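PDB 3KTS: glycerol uptake operon antiterminator regulatory protein, which probably regulates glycerol uptake genes by transcription antitermination in response to glycerol-3-phosphate, using a TIM-barrel-like domain. Local coordinates for residues Y72-D75 against F76-E80; I94-A97 against K98-M102. All coordinates share one frame; numbering follows the deposited sequence.

Contact 1 of 2, residues Y72-D75 against F76-E80; sequences YAID and FLCTE
Thr79 folds its hydroxyl back onto the preceding turn of the helix, where OG1 lies 2.7 Å from the carbonyl oxygen Asp75 O and donates a hydrogen bond to it. With chi1 at 61°, OG1 sits between the backbone N and the carbonyl carbon, which brings the hydroxyl within range of that oxygen and leaves CG2 anti to the carbonyl carbon of Thr79 itself. The hydroxyl approaches from above the carbonyl plane. The backbone bond from Thr79 N to the same Asp75 O is 2.9 Å long and runs nearly in line with the C=O bond, so one oxygen is gripped by two donors of a single residue.

On the buried face, Ile74 and Leu77 lie one turn apart with their side chains at an oblique angle, and the contact is made by their outermost methyls, Ile74 CD1 to Leu77 CD1 at 3.9 Å. The other branch of Ile74 serves a different neighbour: CG2, placed anti to the backbone N, reaches Cys78 SG at 4.1 Å. Both Ile74 and Leu77 also rest on Ala61. Phe76 swings its ring away from this face, although its CB stays 3.4 Å from Ala73 O. The Asp75 carboxylate likewise leaves the turn, toward His100.

Backbone bonds from Phe76 N to Tyr72 O and from Leu77 N to Ala73 O carry the helical repeat through the segment. Helix 71-81 of this TIM-barrel-like fold thus turns Ile74 and Leu77 inward and bonds a threonine hydroxyl to a carbonyl of its own backbone.

Contact 2 of 2, residues I94-A97 against K98-M102; sequences IMKA and KQHKM
Met102 N closes the end of the helix on Ala97 O, with a bond of 2.9 Å and an N-H...O angle of 159°. Lys101, at positive phi (54°), is the C-prime residue of this Schellman motif, whose inner bond, Lys101 N to Lys98 O, is weak. One turn back, Lys98 N still bonds Ile94 O at 3.2 Å, whereas the bonds from Gln99 N and His100 N to Lys96 O are weak, as the helix comes to its end. The His100 ring turns an edge to that same carbonyl, CD2 standing 3.2 Å from Lys96 O, and its NE2 faces Asp75.

Lys96 and Gln99 meet through the end of the lysine chain: CG starts anti to the backbone N, a bend at chi2 (71°) turns the chain, and CE comes 3.4 Å from Gln99 OE1. Across the turn that ends the helix, Ala97 CB packs on Met102 CB at 3.9 Å.

Lys98 sends its ammonium to the carbonyls of Val126 and Gln127. Helix 91-99 is the helix of the beta-alpha-beta unit between strands 85-88 and 103-109, and Ile94 and Ala97 rest on Ala104 of the second strand; helix 71-81 is its neighbour alongside.

How the contacts relate
Contacts 1 and 2 occupy successive helices on the outside of the barrel, their centres about 10 Å apart, and they meet side by side. The main polar tie is probably a hydrogen bond between Asp75 OD1 and His100 NE2, 2.7 Å apart. The carboxylate also has Lys96 beside it, with CE packed 3.3 Å from Asp75 OD1; the ammonium is at best a long, weak ionic partner of OD2, though its positive charge may favour the ionised acid. Next to the polar tie, Cys78 CB packs against His100 CG at 3.6 Å, and Cys78 SG lies 3.8 Å from Met102 CG. Through His100 and Met102, the Schellman turn at 97-102 thus lies against helix 71-81.

Contact 1 of 2, residues Y72-D75 against F76-E80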
ATOM      1  N   TYR A  72      -1.737  16.756 -11.184  1.00 72.69           N
ATOM      2  CA  TYR A  72      -3.017  17.385 -10.847  1.00 69.96           C
ATOM      3  C   TYR A  72      -3.938  16.433 -10.099  1.00 74.29           C
ATOM      4  O   TYR A  72      -4.691  16.852  -9.205  1.00 76.03           O
ATOM      5  CB  TYR A  72      -3.759  17.843 -12.097  1.00 67.41           C
ATOM      6  CG  TYR A  72      -2.930  18.539 -13.138  1.00 72.07           C
ATOM      7  CD1 TYR A  72      -2.465  17.848 -14.250  1.00 78.20           C
ATOM      8  CD2 TYR A  72      -2.641  19.897 -13.035  1.00 62.13           C
ATOM      9  CE1 TYR A  72      -1.721  18.482 -15.223  1.00 67.66           C
ATOM     10  CE2 TYR A  72      -1.896  20.544 -14.009  1.00 64.27           C
ATOM     11  CZ  TYR A  72      -1.438  19.827 -15.097  1.00 60.22           C
ATOM     12  OH  TYR A  72      -0.697  20.448 -16.073  1.00 78.15           O
ATOM     13  N   ALA A  73      -3.888  15.161 -10.491  1.00 68.65           N
ATOM     14  CA  ALA A  73      -4.680  14.115  -9.861  1.00 70.68           C
ATOM     15  C   ALA A  73      -4.179  13.799  -8.457  1.00 74.23           C
ATOM     16  O   ALA A  73      -4.974  13.489  -7.572  1.00 79.16           O
ATOM     17  CB  ALA A  73      -4.673  12.879 -10.709  1.00 71.14           C
ATOM     18  N   ILE A  74      -2.867  13.888  -8.260  1.00 73.46           N
ATOM     19  CA  ILE A  74      -2.273  13.625  -6.951  1.00 76.03           C
ATOM     20  C   ILE A  74      -2.543  14.803  -6.025  1.00 77.94           C
ATOM     21  O   ILE A  74      -2.871  14.610  -4.851  1.00 80.35           O
ATOM     22  CB  ILE A  74      -0.765  13.271  -7.061  1.00 75.71           C
ATOM     23  CG1 ILE A  74      -0.583  11.988  -7.883  1.00 72.45           C
ATOM     24  CG2 ILE A  74      -0.117  13.096  -5.687  1.00 79.75           C
ATOM     25  CD1 ILE A  74      -1.543  10.837  -7.531  1.00 59.95           C
ATOM     26  N   ASP A  75      -2.446  16.013  -6.581  1.00 81.22           N
ATOM     27  CA  ASP A  75      -2.875  17.252  -5.915  1.00 80.22           C
ATOM     28  C   ASP A  75      -4.288  17.135  -5.344  1.00 78.55           C
ATOM     29  O   ASP A  75      -4.515  17.479  -4.189  1.00 78.06           O
ATOM     30  CB  ASP A  75      -2.796  18.439  -6.885  1.00 77.43           C
ATOM     31  CG  ASP A  75      -1.379  18.949  -7.070  1.00 90.38           C
ATOM     32  OD1 ASP A  75      -0.630  18.959  -6.072  1.00 86.60           O
ATOM     33  OD2 ASP A  75      -1.017  19.347  -8.205  1.00 82.32           O
ATOM     34  N   PHE A  76      -5.211  16.624  -6.161  1.00 80.90           N
ATOM     35  CA  PHE A  76      -6.605  16.366  -5.785  1.00 80.57           C
ATOM     36  C   PHE A  76      -6.732  15.385  -4.624  1.00 83.83           C
ATOM     37  O   PHE A  76      -7.538  15.593  -3.716  1.00 84.67           O
ATOM     38  CB  PHE A  76      -7.355  15.841  -7.009  1.00 79.24           C
ATOM     39  CG  PHE A  76      -8.775  15.410  -6.745  1.00 75.26           C
ATOM     40  CD1 PHE A  76      -9.139  14.072  -6.881  1.00 81.90           C
ATOM     41  CD2 PHE A  76      -9.751  16.337  -6.403  1.00 75.04           C
ATOM     42  CE1 PHE A  76     -10.446  13.663  -6.663  1.00 76.54           C
ATOM     43  CE2 PHE A  76     -11.061  15.938  -6.175  1.00 64.35           C
ATOM     44  CZ  PHE A  76     -11.412  14.600  -6.318  1.00 76.46           C
ATOM     45  N   LEU A  77      -5.925  14.329  -4.656  1.00 86.65           N
ATOM     46  CA  LEU A  77      -5.944  13.314  -3.610  1.00 81.35           C
ATOM     47  C   LEU A  77      -5.436  13.856  -2.292  1.00 81.96           C
ATOM     48  O   LEU A  77      -5.930  13.472  -1.237  1.00 91.29           O
ATOM     49  CB  LEU A  77      -5.118  12.095  -4.015  1.00 77.96           C
ATOM     50  CG  LEU A  77      -5.575  11.282  -5.225  1.00 69.44           C
ATOM     51  CD1 LEU A  77      -4.685  10.070  -5.373  1.00 58.43           C
ATOM     52  CD2 LEU A  77      -7.034  10.869  -5.107  1.00 72.48           C
ATOM     53  N   CYS A  78      -4.463  14.759  -2.363  1.00 79.59           N
ATOM     54  CA  CYS A  78      -3.808  15.294  -1.173  1.00 85.32           C
ATOM     55  C   CYS A  78      -4.535  16.479  -0.551  1.00 87.88           C
ATOM     56  O   CYS A  78      -4.557  16.621   0.673  1.00 92.52           O
ATOM     57  CB  CYS A  78      -2.377  15.698  -1.503  1.00 91.58           C
ATOM     58  SG  CYS A  78      -1.314  14.321  -1.978  1.00 92.81           S
ATOM     59  N   THR A  79      -5.118  17.329  -1.393  1.00 91.94           N
ATOM     60  CA  THR A  79      -5.800  18.537  -0.928  1.00 87.78           C
ATOM     61  C   THR A  79      -7.302  18.343  -0.711  1.00 91.03           C
ATOM     62  O   THR A  79      -7.871  18.947   0.197  1.00 97.97           O
ATOM     63  CB  THR A  79      -5.573  19.752  -1.874  1.00 87.76           C
ATOM     64  OG1 THR A  79      -6.079  19.455  -3.183  1.00 83.71           O
ATOM     65  CG2 THR A  79      -4.089  20.116  -1.965  1.00 70.45           C
ATOM     66  N   GLU A  80      -7.942  17.504  -1.523  1.00 92.91           N
ATOM     67  CA  GLU A  80      -9.405  17.371  -1.463  1.00 90.27           C
ATOM     68  C   GLU A  80      -9.973  16.012  -1.062  1.00 90.20           C
ATOM     69  O   GLU A  80     -11.138  15.933  -0.675  1.00 95.63           O
ATOM     70  CB  GLU A  80     -10.060  17.859  -2.761  1.00 89.59           C
ATOM     71  CG  GLU A  80     -10.258  19.372  -2.811  1.00100.21           C
ATOM     72  CD  GLU A  80     -11.644  19.783  -3.302  1.00124.03           C
ATOM     73  OE1 GLU A  80     -12.042  20.941  -3.047  1.00129.42           O
ATOM     74  OE2 GLU A  80     -12.341  18.954  -3.932  1.00127.19           O
TER

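Contact 2 of 2, residues I94-A97 against K98-M102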
ATOM      1  N   ILE A  94       4.857   9.664  -6.494  1.00 83.19           N
ATOM      2  CA  ILE A  94       5.577   9.524  -5.232  1.00 78.46           C
ATOM      3  C   ILE A  94       6.280  10.839  -4.883  1.00 77.45           C
ATOM      4  O   ILE A  94       6.291  11.249  -3.719  1.00 79.33           O
ATOM      5  CB  ILE A  94       6.592   8.344  -5.286  1.00 84.99           C
ATOM      6  CG1 ILE A  94       5.880   7.015  -5.577  1.00 76.20           C
ATOM      7  CG2 ILE A  94       7.417   8.250  -3.998  1.00 76.71           C
ATOM      8  CD1 ILE A  94       4.907   6.549  -4.497  1.00 84.04           C
ATOM      9  N   MET A  95       6.835  11.496  -5.905  1.00 71.97           N
ATOM     10  CA  MET A  95       7.475  12.808  -5.754  1.00 75.28           C
ATOM     11  C   MET A  95       6.468  13.862  -5.313  1.00 72.51           C
ATOM     12  O   MET A  95       6.731  14.625  -4.390  1.00 74.31           O
ATOM     13  CB  MET A  95       8.177  13.245  -7.053  1.00 64.44           C
ATOM     14  CG  MET A  95       9.332  12.341  -7.467  1.00 74.52           C
ATOM     15  SD  MET A  95      10.419  12.905  -8.808  1.00 96.13           S
ATOM     16  CE  MET A  95       9.297  13.297 -10.149  1.00 80.24           C
ATOM     17  N   LYS A  96       5.307  13.875  -5.962  1.00 78.75           N
ATOM     18  CA  LYS A  96       4.258  14.838  -5.662  1.00 82.30           C
ATOM     19  C   LYS A  96       3.671  14.658  -4.264  1.00 88.73           C
ATOM     20  O   LYS A  96       3.457  15.647  -3.556  1.00 94.39           O
ATOM     21  CB  LYS A  96       3.145  14.784  -6.713  1.00 76.56           C
ATOM     22  CG  LYS A  96       2.301  16.051  -6.770  1.00 79.57           C
ATOM     23  CD  LYS A  96       3.088  17.211  -7.375  1.00 87.37           C
ATOM     24  CE  LYS A  96       2.492  18.546  -6.988  1.00 93.81           C
ATOM     25  NZ  LYS A  96       2.878  19.624  -7.936  1.00 98.20           N
ATOM     26  N   ALA A  97       3.426  13.406  -3.871  1.00 80.13           N
ATOM     27  CA  ALA A  97       2.850  13.107  -2.558  1.00 79.06           C
ATOM     28  C   ALA A  97       3.780  13.553  -1.440  1.00 83.67           C
ATOM     29  O   ALA A  97       3.332  14.043  -0.404  1.00 81.63           O
ATOM     30  CB  ALA A  97       2.543  11.636  -2.430  1.00 73.37           C
ATOM     31  N   LYS A  98       5.079  13.405  -1.676  1.00 86.11           N
ATOM     32  CA  LYS A  98       6.099  13.857  -0.737  1.00 82.87           C
ATOM     33  C   LYS A  98       6.130  15.374  -0.553  1.00 82.24           C
ATOM     34  O   LYS A  98       6.513  15.850   0.511  1.00 93.49           O
ATOM     35  CB  LYS A  98       7.472  13.333  -1.148  1.00 79.20           C
ATOM     36  CG  LYS A  98       7.738  11.898  -0.686  1.00 79.61           C
ATOM     37  CD  LYS A  98       9.027  11.347  -1.276  1.00 77.60           C
ATOM     38  CE  LYS A  98      10.255  11.957  -0.632  1.00 74.03           C
ATOM     39  NZ  LYS A  98      11.464  11.640  -1.426  1.00 88.87           N
ATOM     40  N   GLN A  99       5.716  16.123  -1.576  1.00 79.81           N
ATOM     41  CA  GLN A  99       5.615  17.581  -1.467  1.00 73.60           C
ATOM     42  C   GLN A  99       4.483  17.971  -0.524  1.00 73.77           C
ATOM     43  O   GLN A  99       4.595  18.950   0.211  1.00 83.41           O
ATOM     44  CB  GLN A  99       5.404  18.242  -2.835  1.00 67.55           C
ATOM     45  CG  GLN A  99       6.483  17.939  -3.852  1.00 63.53           C
ATOM     46  CD  GLN A  99       6.530  18.935  -5.001  1.00 83.34           C
ATOM     47  OE1 GLN A  99       5.542  19.144  -5.708  1.00 77.24           O
ATOM     48  NE2 GLN A  99       7.694  19.543  -5.201  1.00 91.93           N
ATOM     49  N   HIS A 100       3.407  17.187  -0.542  1.00 72.87           N
ATOM     50  CA  HIS A 100       2.238  17.428   0.297  1.00 72.90           C
ATOM     51  C   HIS A 100       2.357  16.742   1.644  1.00 78.90           C
ATOM     52  O   HIS A 100       1.365  16.647   2.375  1.00 88.64           O
ATOM     53  CB  HIS A 100       0.974  16.919  -0.389  1.00 74.45           C
ATOM     54  CG  HIS A 100       0.587  17.697  -1.604  1.00 72.73           C
ATOM     55  ND1 HIS A 100      -0.270  18.775  -1.555  1.00 88.65           N
ATOM     56  CD2 HIS A 100       0.930  17.547  -2.903  1.00 79.28           C
ATOM     57  CE1 HIS A 100      -0.436  19.259  -2.772  1.00 81.83           C
ATOM     58  NE2 HIS A 100       0.280  18.531  -3.610  1.00 95.65           N
ATOM     59  N   LYS A 101       3.563  16.260   1.956  1.00 77.80           N
ATOM     60  CA  LYS A 101       3.867  15.543   3.200  1.00 81.58           C
ATOM     61  C   LYS A 101       2.928  14.351   3.423  1.00 84.96           C
ATOM     62  O   LYS A 101       2.432  14.133   4.531  1.00 92.81           O
ATOM     63  CB  LYS A 101       3.890  16.496   4.408  1.00 81.61           C
ATOM     64  CG  LYS A 101       4.790  17.718   4.228  1.00 79.80           C
ATOM     65  CD  LYS A 101       4.937  18.496   5.527  1.00 88.94           C
ATOM     66  CE  LYS A 101       5.780  19.751   5.327  1.00 99.87           C
ATOM     67  NZ  LYS A 101       5.759  20.633   6.532  1.00 90.64           N
ATOM     68  N   MET A 102       2.683  13.606   2.343  1.00 84.43           N
ATOM     69  CA  MET A 102       1.876  12.388   2.360  1.00 81.39           C
ATOM     70  C   MET A 102       2.753  11.159   2.447  1.00 87.09           C
ATOM     71  O   MET A 102       3.891  11.155   1.961  1.00 92.70           O
ATOM     72  CB  MET A 102       1.045  12.279   1.091  1.00 78.75           C
ATOM     73  CG  MET A 102      -0.386  12.661   1.258  1.00 86.93           C
ATOM     74  SD  MET A 102      -1.447  11.285   1.725  1.00 73.13           S
ATOM     75  CE  MET A 102      -2.971  12.106   1.330  1.00 68.85           C
TER